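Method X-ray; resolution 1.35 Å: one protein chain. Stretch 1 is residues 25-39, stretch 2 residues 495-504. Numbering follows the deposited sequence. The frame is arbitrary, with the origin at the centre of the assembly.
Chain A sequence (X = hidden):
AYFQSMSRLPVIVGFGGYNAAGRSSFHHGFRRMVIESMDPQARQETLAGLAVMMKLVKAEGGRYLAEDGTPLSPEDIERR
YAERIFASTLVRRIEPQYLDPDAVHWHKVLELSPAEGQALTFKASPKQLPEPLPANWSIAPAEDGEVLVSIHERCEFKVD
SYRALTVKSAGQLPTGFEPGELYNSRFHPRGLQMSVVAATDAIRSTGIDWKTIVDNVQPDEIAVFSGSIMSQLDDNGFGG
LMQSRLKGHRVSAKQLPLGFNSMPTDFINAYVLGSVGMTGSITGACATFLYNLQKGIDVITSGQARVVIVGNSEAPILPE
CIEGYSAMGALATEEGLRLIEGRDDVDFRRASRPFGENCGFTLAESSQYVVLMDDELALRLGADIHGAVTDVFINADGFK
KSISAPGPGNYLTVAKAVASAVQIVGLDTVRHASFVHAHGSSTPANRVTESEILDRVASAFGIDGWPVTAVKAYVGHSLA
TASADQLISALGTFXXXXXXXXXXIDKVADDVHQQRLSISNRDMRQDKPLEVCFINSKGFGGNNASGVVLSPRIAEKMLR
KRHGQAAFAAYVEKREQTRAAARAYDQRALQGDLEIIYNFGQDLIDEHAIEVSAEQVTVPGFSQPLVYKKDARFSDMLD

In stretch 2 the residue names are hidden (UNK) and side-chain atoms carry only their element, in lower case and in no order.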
ATOM      1  N   SER A  25      -7.630 -10.975 -21.790  1.00  9.80           N
ATOM      2  CA  SER A  25      -7.970 -10.140 -22.937  1.00  9.26           C
ATOM      3  C   SER A  25      -8.852 -10.906 -23.917  1.00  9.33           C
ATOM      4  O   SER A  25      -8.790 -12.145 -24.014  1.00  9.07           O
ATOM      5  CB  SER A  25      -6.720  -9.610 -23.634  1.00  9.94           C
ATOM      6  OG  SER A  25      -5.935 -10.667 -24.148  1.00 10.61           O
ATOM      7  N   PHE A  26      -9.695 -10.154 -24.612  1.00  8.63           N
ATOM      8  CA  PHE A  26     -10.624 -10.706 -25.592  1.00  9.23           C
ATOM      9  C   PHE A  26     -11.584 -11.722 -24.990  1.00  9.66           C
ATOM     10  O   PHE A  26     -12.181 -12.521 -25.706  1.00 10.51           O
ATOM     11  CB  PHE A  26      -9.865 -11.240 -26.813  1.00 10.68           C
ATOM     12  CG  PHE A  26      -8.978 -10.187 -27.436  1.00 11.06           C
ATOM     13  CD1 PHE A  26      -7.696  -9.963 -26.931  1.00 11.95           C
ATOM     14  CD2 PHE A  26      -9.436  -9.369 -28.450  1.00 11.47           C
ATOM     15  CE1 PHE A  26      -6.893  -8.955 -27.442  1.00 12.88           C
ATOM     16  CE2 PHE A  26      -8.625  -8.365 -28.991  1.00 11.10           C
ATOM     17  CZ  PHE A  26      -7.360  -8.147 -28.473  1.00 12.67           C
ATOM     18  N   HIS A  27     -11.743 -11.647 -23.676  1.00  9.44           N
ATOM     19  CA  HIS A  27     -12.703 -12.450 -22.936  1.00  9.18           C
ATOM     20  C   HIS A  27     -12.374 -13.941 -22.914  1.00  9.51           C
ATOM     21  O   HIS A  27     -13.260 -14.747 -22.684  1.00 10.94           O
ATOM     22  CB  HIS A  27     -14.118 -12.246 -23.478  1.00  9.25           C
ATOM     23  CG  HIS A  27     -14.506 -10.813 -23.578  1.00  9.36           C
ATOM     24  ND1 HIS A  27     -14.825 -10.066 -22.470  1.00  9.94           N
ATOM     25  CD2 HIS A  27     -14.591  -9.978 -24.641  1.00 10.32           C
ATOM     26  CE1 HIS A  27     -15.088  -8.827 -22.845  1.00 10.23           C
ATOM     27  NE2 HIS A  27     -14.969  -8.750 -24.154  1.00 10.30           N
ATOM     28  N   HIS A  28     -11.122 -14.320 -23.139  1.00  9.51           N
ATOM     29  CA  HIS A  28     -10.774 -15.749 -23.064  1.00  9.50           C
ATOM     30  C   HIS A  28     -10.983 -16.369 -21.691  1.00  8.92           C
ATOM     31  O   HIS A  28     -11.529 -17.455 -21.602  1.00  9.30           O
ATOM     32  CB  HIS A  28      -9.358 -16.002 -23.549  1.00  9.35           C
ATOM     33  CG  HIS A  28      -9.215 -15.816 -25.021  1.00 10.52           C
ATOM     34  ND1 HIS A  28      -9.708 -16.727 -25.932  1.00 11.45           N
ATOM     35  CD2 HIS A  28      -8.672 -14.812 -25.744  1.00 10.55           C
ATOM     36  CE1 HIS A  28      -9.462 -16.293 -27.155  1.00 11.02           C
ATOM     37  NE2 HIS A  28      -8.843 -15.125 -27.067  1.00 10.68           N
ATOM     38  N   GLY A  29     -10.595 -15.672 -20.623  1.00  9.62           N
ATOM     39  CA  GLY A  29     -10.801 -16.194 -19.278  1.00 10.32           C
ATOM     40  C   GLY A  29     -12.279 -16.367 -18.975  1.00  8.82           C
ATOM     41  O   GLY A  29     -12.704 -17.369 -18.420  1.00  9.18           O
ATOM     42  N   PHE A  30     -13.072 -15.367 -19.354  1.00  8.71           N
ATOM     43  CA  PHE A  30     -14.513 -15.438 -19.217  1.00  8.74           C
ATOM     44  C   PHE A  30     -15.041 -16.656 -19.940  1.00  9.09           C
ATOM     45  O   PHE A  30     -15.843 -17.420 -19.400  1.00  9.81           O
ATOM     46  CB  PHE A  30     -15.155 -14.165 -19.778  1.00  9.90           C
ATOM     47  CG  PHE A  30     -16.656 -14.198 -19.779  1.00  9.45           C
ATOM     48  CD1 PHE A  30     -17.368 -13.888 -18.638  1.00  9.95           C
ATOM     49  CD2 PHE A  30     -17.356 -14.548 -20.910  1.00 10.14           C
ATOM     50  CE1 PHE A  30     -18.748 -13.902 -18.642  1.00 10.64           C
ATOM     51  CE2 PHE A  30     -18.738 -14.593 -20.900  1.00 11.06           C
ATOM     52  CZ  PHE A  30     -19.433 -14.286 -19.763  1.00 11.62           C
ATOM     53  N   ARG A  31     -14.575 -16.856 -21.159  1.00  9.08           N
ATOM     54  CA  ARG A  31     -15.052 -17.984 -21.933  1.00 10.67           C
ATOM     55  C   ARG A  31     -14.720 -19.310 -21.253  1.00 10.07           C
ATOM     56  O   ARG A  31     -15.521 -20.232 -21.293  1.00 10.85           O
ATOM     57  CB  ARG A  31     -14.499 -17.961 -23.350  1.00 11.33           C
ATOM     58  CG  ARG A  31     -15.192 -16.979 -24.260  1.00 12.94           C
ATOM     59  CD  ARG A  31     -14.622 -17.125 -25.657  1.00 15.06           C
ATOM     60  NE  ARG A  31     -13.664 -16.092 -25.932  1.00 14.96           N
ATOM     61  CZ  ARG A  31     -12.969 -15.999 -27.066  1.00 14.65           C
ATOM     62  NH1 ARG A  31     -12.983 -16.977 -27.963  1.00 14.17           N
ATOM     63  NH2 ARG A  31     -12.200 -14.954 -27.267  1.00 15.94           N
ATOM     64  N   ARG A  32     -13.540 -19.428 -20.655  1.00 10.08           N
ATOM     65  CA  ARG A  32     -13.229 -20.648 -19.906  1.00  9.95           C
ATOM     66  C   ARG A  32     -14.251 -20.852 -18.783  1.00 10.03           C
ATOM     67  O   ARG A  32     -14.680 -21.986 -18.523  1.00  9.56           O
ATOM     68  CB  ARG A  32     -11.815 -20.605 -19.324  1.00  9.59           C
ATOM     69  CG  ARG A  32     -11.534 -21.663 -18.236  1.00 10.15           C
ATOM     70  CD  ARG A  32     -11.571 -23.057 -18.791  1.00 11.30           C
ATOM     71  NE  ARG A  32     -11.400 -24.081 -17.762  1.00 11.11           N
ATOM     72  CZ  ARG A  32     -12.390 -24.733 -17.151  1.00 10.73           C
ATOM     73  NH1 ARG A  32     -13.651 -24.443 -17.423  1.00 11.77           N
ATOM     74  NH2 ARG A  32     -12.111 -25.663 -16.243  1.00 11.54           N
ATOM     75  N   MET A  33     -14.624 -19.773 -18.100  1.00  9.66           N
ATOM     76  CA  MET A  33     -15.561 -19.911 -17.004  1.00  8.67           C
ATOM     77  C   MET A  33     -16.947 -20.364 -17.483  1.00 10.08           C
ATOM     78  O   MET A  33     -17.596 -21.135 -16.786  1.00 12.16           O
ATOM     79  CB  MET A  33     -15.619 -18.620 -16.188  1.00  9.19           C
ATOM     80  CG  MET A  33     -14.297 -18.341 -15.507  1.00  9.80           C
ATOM     81  SD  MET A  33     -14.293 -16.956 -14.351  1.00 10.35           S
ATOM     82  CE  MET A  33     -13.850 -15.601 -15.436  1.00 12.83           C
ATOM     83  N   VAL A  34     -17.375 -19.923 -18.665  1.00 11.28           N
ATOM     84  CA  VAL A  34     -18.679 -20.348 -19.204  1.00 11.18           C
ATOM     85  C   VAL A  34     -18.518 -21.224 -20.437  1.00 11.62           C
ATOM     86  O   VAL A  34     -19.329 -21.179 -21.357  1.00 11.13           O
ATOM     87  CB  VAL A  34     -19.591 -19.136 -19.494  1.00 11.80           C
ATOM     88  CG1 VAL A  34     -19.872 -18.376 -18.203  1.00 13.06           C
ATOM     89  CG2 VAL A  34     -18.977 -18.222 -20.555  1.00 12.42           C
ATOM     90  N   ILE A  35     -17.507 -22.086 -20.412  1.00 11.01           N
ATOM     91  CA  ILE A  35     -17.037 -22.727 -21.636  1.00 12.21           C
ATOM     92  C   ILE A  35     -18.109 -23.585 -22.290  1.00 13.26           C
ATOM     93  O   ILE A  35     -18.253 -23.597 -23.522  1.00 13.35           O
ATOM     94  CB  ILE A  35     -15.744 -23.514 -21.361  1.00 11.72           C
ATOM     95  CG1 ILE A  35     -15.035 -23.883 -22.670  1.00 13.47           C
ATOM     96  CG2 ILE A  35     -16.008 -24.746 -20.485  1.00 12.12           C
ATOM     97  CD1 ILE A  35     -14.285 -22.748 -23.310  1.00 14.06           C
ATOM     98  N   GLU A  36     -18.910 -24.247 -21.478  1.00 14.19           N
ATOM     99  CA  GLU A  36     -19.921 -25.152 -22.009  1.00 15.72           C
ATOM    100  C   GLU A  36     -21.106 -24.402 -22.619  1.00 16.06           C
ATOM    101  O   GLU A  36     -21.894 -24.964 -23.381  1.00 17.31           O
ATOM    102  CB  GLU A  36     -20.392 -26.105 -20.909  1.00 18.09           C
ATOM    103  CG  GLU A  36     -21.158 -25.414 -19.806  1.00 21.66           C
ATOM    104  CD  GLU A  36     -20.298 -24.992 -18.603  1.00 23.79           C
ATOM    105  OE1 GLU A  36     -19.076 -24.686 -18.716  1.00 22.51           O
ATOM    106  OE2 GLU A  36     -20.888 -24.973 -17.505  1.00 26.70           O
ATOM    107  N   SER A  37     -21.220 -23.122 -22.298  1.00 15.26           N
ATOM    108  CA  SER A  37     -22.326 -22.300 -22.786  1.00 15.03           C
ATOM    109  C   SER A  37     -21.984 -21.554 -24.076  1.00 15.50           C
ATOM    110  O   SER A  37     -22.861 -20.956 -24.689  1.00 15.79           O
ATOM    111  CB  SER A  37     -22.730 -21.280 -21.714  1.00 16.60           C
ATOM    112  OG  SER A  37     -23.240 -21.953 -20.572  1.00 19.05           O
ATOM    113  N   MET A  38     -20.705 -21.536 -24.445  1.00 15.24           N
ATOM    114  CA  MET A  38     -20.265 -20.850 -25.644  1.00 15.13           C
ATOM    115  C   MET A  38     -20.612 -21.671 -26.870  1.00 16.55           C
ATOM    116  O   MET A  38     -20.820 -22.888 -26.779  1.00 16.28           O
ATOM    117  CB  MET A  38     -18.757 -20.628 -25.609  1.00 14.82           C
ATOM    118  CG  MET A  38     -18.270 -19.755 -24.440  1.00 15.24           C
ATOM    119  SD  MET A  38     -18.994 -18.104 -24.373  1.00 17.80           S
ATOM    120  CE  MET A  38     -18.523 -17.496 -25.969  1.00 16.78           C
ATOM    121  N   ASP A  39     -20.658 -21.022 -28.027  1.00 16.98           N
ATOM    122  CA  ASP A  39     -20.771 -21.769 -29.271  1.00 18.87           C
ATOM    123  C   ASP A  39     -19.433 -22.442 -29.520  1.00 18.04           C
ATOM    124  O   ASP A  39     -18.418 -22.047 -28.935  1.00 16.86           O
ATOM    125  CB  ASP A  39     -21.108 -20.852 -30.435  1.00 19.64           C
ATOM    126  CG  ASP A  39     -20.008 -19.855 -30.709  1.00 20.56           C
ATOM    127  OD1 ASP A  39     -19.069 -20.177 -31.467  1.00 20.20           O
ATOM    128  OD2 ASP A  39     -20.089 -18.755 -30.141  1.00 21.63           O
ATOM    129  N   UNK A 495     -20.346  -8.632 -23.300  1.00 13.42           N
ATOM    130  CA  UNK A 495     -19.956  -9.081 -24.639  1.00 13.23           C
ATOM    131  C   UNK A 495     -20.863 -10.177 -25.163  1.00 13.29           C
ATOM    132  O   UNK A 495     -21.357 -10.095 -26.292  1.00 14.61           O
ATOM    133  n   UNK A 495     -16.975  -8.696 -29.289  1.00 16.36           N
ATOM    134  c   UNK A 495     -17.147  -9.738 -28.252  1.00 15.41           C
ATOM    135  c   UNK A 495     -18.506  -9.587 -24.617  1.00 14.49           C
ATOM    136  c   UNK A 495     -17.979 -10.204 -25.936  1.00 15.85           C
ATOM    137  c   UNK A 495     -17.724  -9.151 -26.979  1.00 16.56           C
ATOM    138  N   UNK A 496     -21.076 -11.202 -24.347  1.00 12.37           N
ATOM    139  CA  UNK A 496     -21.720 -12.424 -24.820  1.00 11.63           C
ATOM    140  C   UNK A 496     -23.145 -12.656 -24.295  1.00 12.94           C
ATOM    141  O   UNK A 496     -23.826 -13.573 -24.752  1.00 13.60           O
ATOM    142  c   UNK A 496     -19.535 -13.702 -25.169  1.00 12.91           C
ATOM    143  c   UNK A 496     -18.255 -14.044 -27.194  1.00 15.96           C
ATOM    144  c   UNK A 496     -17.081 -13.896 -26.478  1.00 16.13           C
ATOM    145  c   UNK A 496     -18.341 -13.559 -24.470  1.00 13.66           C
ATOM    146  c   UNK A 496     -19.471 -13.959 -26.534  1.00 14.66           C
ATOM    147  o   UNK A 496     -15.867 -13.996 -27.119  1.00 16.49           O
ATOM    148  c   UNK A 496     -20.869 -13.636 -24.457  1.00 11.85           C
ATOM    149  c   UNK A 496     -17.115 -13.649 -25.121  1.00 14.53           C
ATOM    150  N   UNK A 497     -23.579 -11.857 -23.326  1.00 12.37           N
ATOM    151  CA  UNK A 497     -24.923 -11.959 -22.789  1.00 14.29           C
ATOM    152  C   UNK A 497     -25.155 -13.161 -21.896  1.00 14.75           C
ATOM    153  O   UNK A 497     -26.278 -13.654 -21.800  1.00 18.56           O
ATOM    154  N   UNK A 498     -24.084 -13.661 -21.294  1.00 12.84           N
ATOM    155  CA  UNK A 498     -24.159 -14.819 -20.409  1.00 12.52           C
ATOM    156  C   UNK A 498     -23.735 -14.398 -19.012  1.00 12.73           C
ATOM    157  O   UNK A 498     -22.671 -13.789 -18.841  1.00 12.35           O
ATOM    158  c   UNK A 498     -23.217 -15.961 -20.869  1.00 13.26           C
ATOM    159  c   UNK A 498     -22.489 -17.253 -22.932  1.00 14.97           C
ATOM    160  c   UNK A 498     -23.559 -16.426 -22.288  1.00 15.37           C
ATOM    161  c   UNK A 498     -23.264 -17.131 -19.894  1.00 14.19           C
ATOM    162  N   UNK A 499     -24.578 -14.730 -18.029  1.00 12.98           N
ATOM    163  CA  UNK A 499     -24.263 -14.552 -16.614  1.00 12.31           C
ATOM    164  C   UNK A 499     -23.734 -15.859 -16.037  1.00 12.13           C
ATOM    165  O   UNK A 499     -24.469 -16.848 -15.983  1.00 11.83           O
ATOM    166  c   UNK A 499     -24.565 -12.509 -14.214  1.00 14.55           C
ATOM    167  c   UNK A 499     -25.503 -14.146 -15.837  1.00 11.62           C
ATOM    168  c   UNK A 499     -26.619 -13.808 -13.653  1.00 15.05           C
ATOM    169  c   UNK A 499     -25.289 -13.831 -14.361  1.00 13.90           C
ATOM    170  N   UNK A 500     -22.454 -15.885 -15.609  1.00 11.70           N
ATOM    171  CA  UNK A 500     -21.912 -17.184 -15.185  1.00 11.36           C
ATOM    172  C   UNK A 500     -22.598 -17.703 -13.927  1.00 11.92           C
ATOM    173  O   UNK A 500     -22.851 -16.941 -13.001  1.00 13.26           O
ATOM    174  c   UNK A 500     -20.434 -16.893 -14.921  1.00 11.40           C
ATOM    175  c   UNK A 500     -20.159 -15.637 -15.652  1.00 11.46           C
ATOM    176  c   UNK A 500     -21.423 -14.848 -15.591  1.00 11.17           C
ATOM    177  N   UNK A 501     -22.935 -18.986 -13.920  1.00 12.03           N
ATOM    178  CA  UNK A 501     -23.503 -19.602 -12.736  1.00 11.71           C
ATOM    179  C   UNK A 501     -22.456 -19.829 -11.656  1.00 11.19           C
ATOM    180  O   UNK A 501     -21.261 -19.737 -11.897  1.00 11.58           O
ATOM    181  N   UNK A 502     -22.924 -20.146 -10.457  1.00 11.18           N
ATOM    182  CA  UNK A 502     -22.043 -20.592  -9.368  1.00 11.46           C
ATOM    183  C   UNK A 502     -22.063 -22.120  -9.445  1.00 11.94           C
ATOM    184  O   UNK A 502     -22.854 -22.792  -8.774  1.00 13.30           O
ATOM    185  c   UNK A 502     -23.209 -17.958  -6.734  1.00 12.38           C
ATOM    186  c   UNK A 502     -22.752 -18.563  -8.045  1.00 11.88           C
ATOM    187  c   UNK A 502     -21.453 -20.451  -6.944  1.00 11.60           C
ATOM    188  c   UNK A 502     -22.503 -20.081  -7.992  1.00 11.30           C
ATOM    189  N   UNK A 503     -21.217 -22.676 -10.303  1.00 11.50           N
ATOM    190  CA  UNK A 503     -21.372 -24.086 -10.684  1.00 12.59           C
ATOM    191  C   UNK A 503     -20.881 -25.054  -9.629  1.00 12.66           C
ATOM    192  O   UNK A 503     -21.179 -26.244  -9.693  1.00 13.59           O
ATOM    193  c   UNK A 503     -21.281 -22.978 -15.492  1.00 19.95           C
ATOM    194  c   UNK A 503     -20.651 -23.862 -14.475  1.00 19.00           C
ATOM    195  c   UNK A 503     -21.313 -23.595 -13.139  1.00 16.74           C
ATOM    196  n   UNK A 503     -20.274 -22.394 -16.380  1.00 18.53           N
ATOM    197  c   UNK A 503     -20.679 -24.355 -12.020  1.00 14.05           C
ATOM    198  N   UNK A 504     -20.131 -24.546  -8.658  1.00 11.56           N
ATOM    199  CA  UNK A 504     -19.577 -25.379  -7.611  1.00 11.85           C
ATOM    200  C   UNK A 504     -20.570 -25.735  -6.507  1.00 12.03           C
ATOM    201  O   UNK A 504     -20.291 -26.619  -5.697  1.00 12.68           O
ATOM    202  c   UNK A 504     -17.247 -24.518  -7.929  1.00 11.99           C
ATOM    203  o   UNK A 504     -18.844 -23.381  -6.524  1.00 11.08           O
ATOM    204  c   UNK A 504     -18.404 -24.676  -6.959  1.00 11.28           C
TER
HETATM  205  O   HOH W   1     -14.198 -11.744 -27.667  1.00 18.53           O

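Position 495 carries four carbons in an unbranched row ending in a nitrogen. Its CB lies 3.9 Å from the centroid of the His27 ring, 18° off the ring normal, a CH-pi contact over the face. The row defines lysine; the end of Lys495 leads away from stretch 1.

Position 496 has one carbon followed by a six-carbon ring bearing one oxygen. The ring turns its edge toward the face of His27 in an offset edge-to-face pair, centroids 5.9 Å apart and planes at 78°; over one of its own faces sits Met38 CE, 3.7 Å from the centroid and 13° off the normal. This is tyrosine. Tyr496 OH is 3.3 Å from Arg31 NE, but the angle is poor and no hydrogen bond results; a water instead links the hydroxyl to stretch 1, its O 2.9 Å from Tyr496 OH and donating to Phe26 O, also at 2.9 Å.

Position 497 has no side-chain atoms and no contact with stretch 1. It is glycine; its phi of 74°, just past the helix, favours that residue.

Position 498 shows four carbons, forked at the first, one arm two carbons long; they touch Val34 and Met38, while the backbone O approaches the edge of the Phe30 ring, 3.4 Å from Phe30 CZ. This is isoleucine: Ile498 CG2 lies 4.0 Å from Val34 CG1, and Ile498 CD1 3.9 Å from Met38 SD.

Position 499 also has four carbons, but forked at the second; it points away and makes no contact with stretch 1. It is leucine.

At position 500 three carbons close a ring onto the backbone N and touch Val34 and Phe30. Only proline closes so: Pro500 CB is 3.6 Å from Val34 CG1, and Pro500 CG 3.7 Å from Phe30 CE1.

Position 501, without side chain or contact, is glycine. Position 502 repeats the four-carbon pattern forked at the first atom, out of reach of stretch 1: isoleucine.

Position 503 is again four carbons in a row ending in nitrogen, which meets Met33 and Glu36. It is lysine: Lys503 NZ donates a weak hydrogen bond to Met33 O at 3.0 Å and forms a salt bridge with Glu36 OE2 at 2.9 Å, although the carboxylate oxygen is less surely placed.

Position 504 has one carbon carrying an oxygen and a carbon, out of reach: threonine.

The contact works as an apolar seam with polar ends. Phe30, Val34 and Met38 pack against Tyr496, Ile498 and Pro500; the water-linked hydroxyl lies toward the His27 end, while Lys503 adds a weak hydrogen bond to the carbonyl of Met33, the last helical residue, beside its salt bridge to Glu36. Together the stretches bury 632 Å², both sides summed.

Stretch 2 495-504: KYGILPGIKT
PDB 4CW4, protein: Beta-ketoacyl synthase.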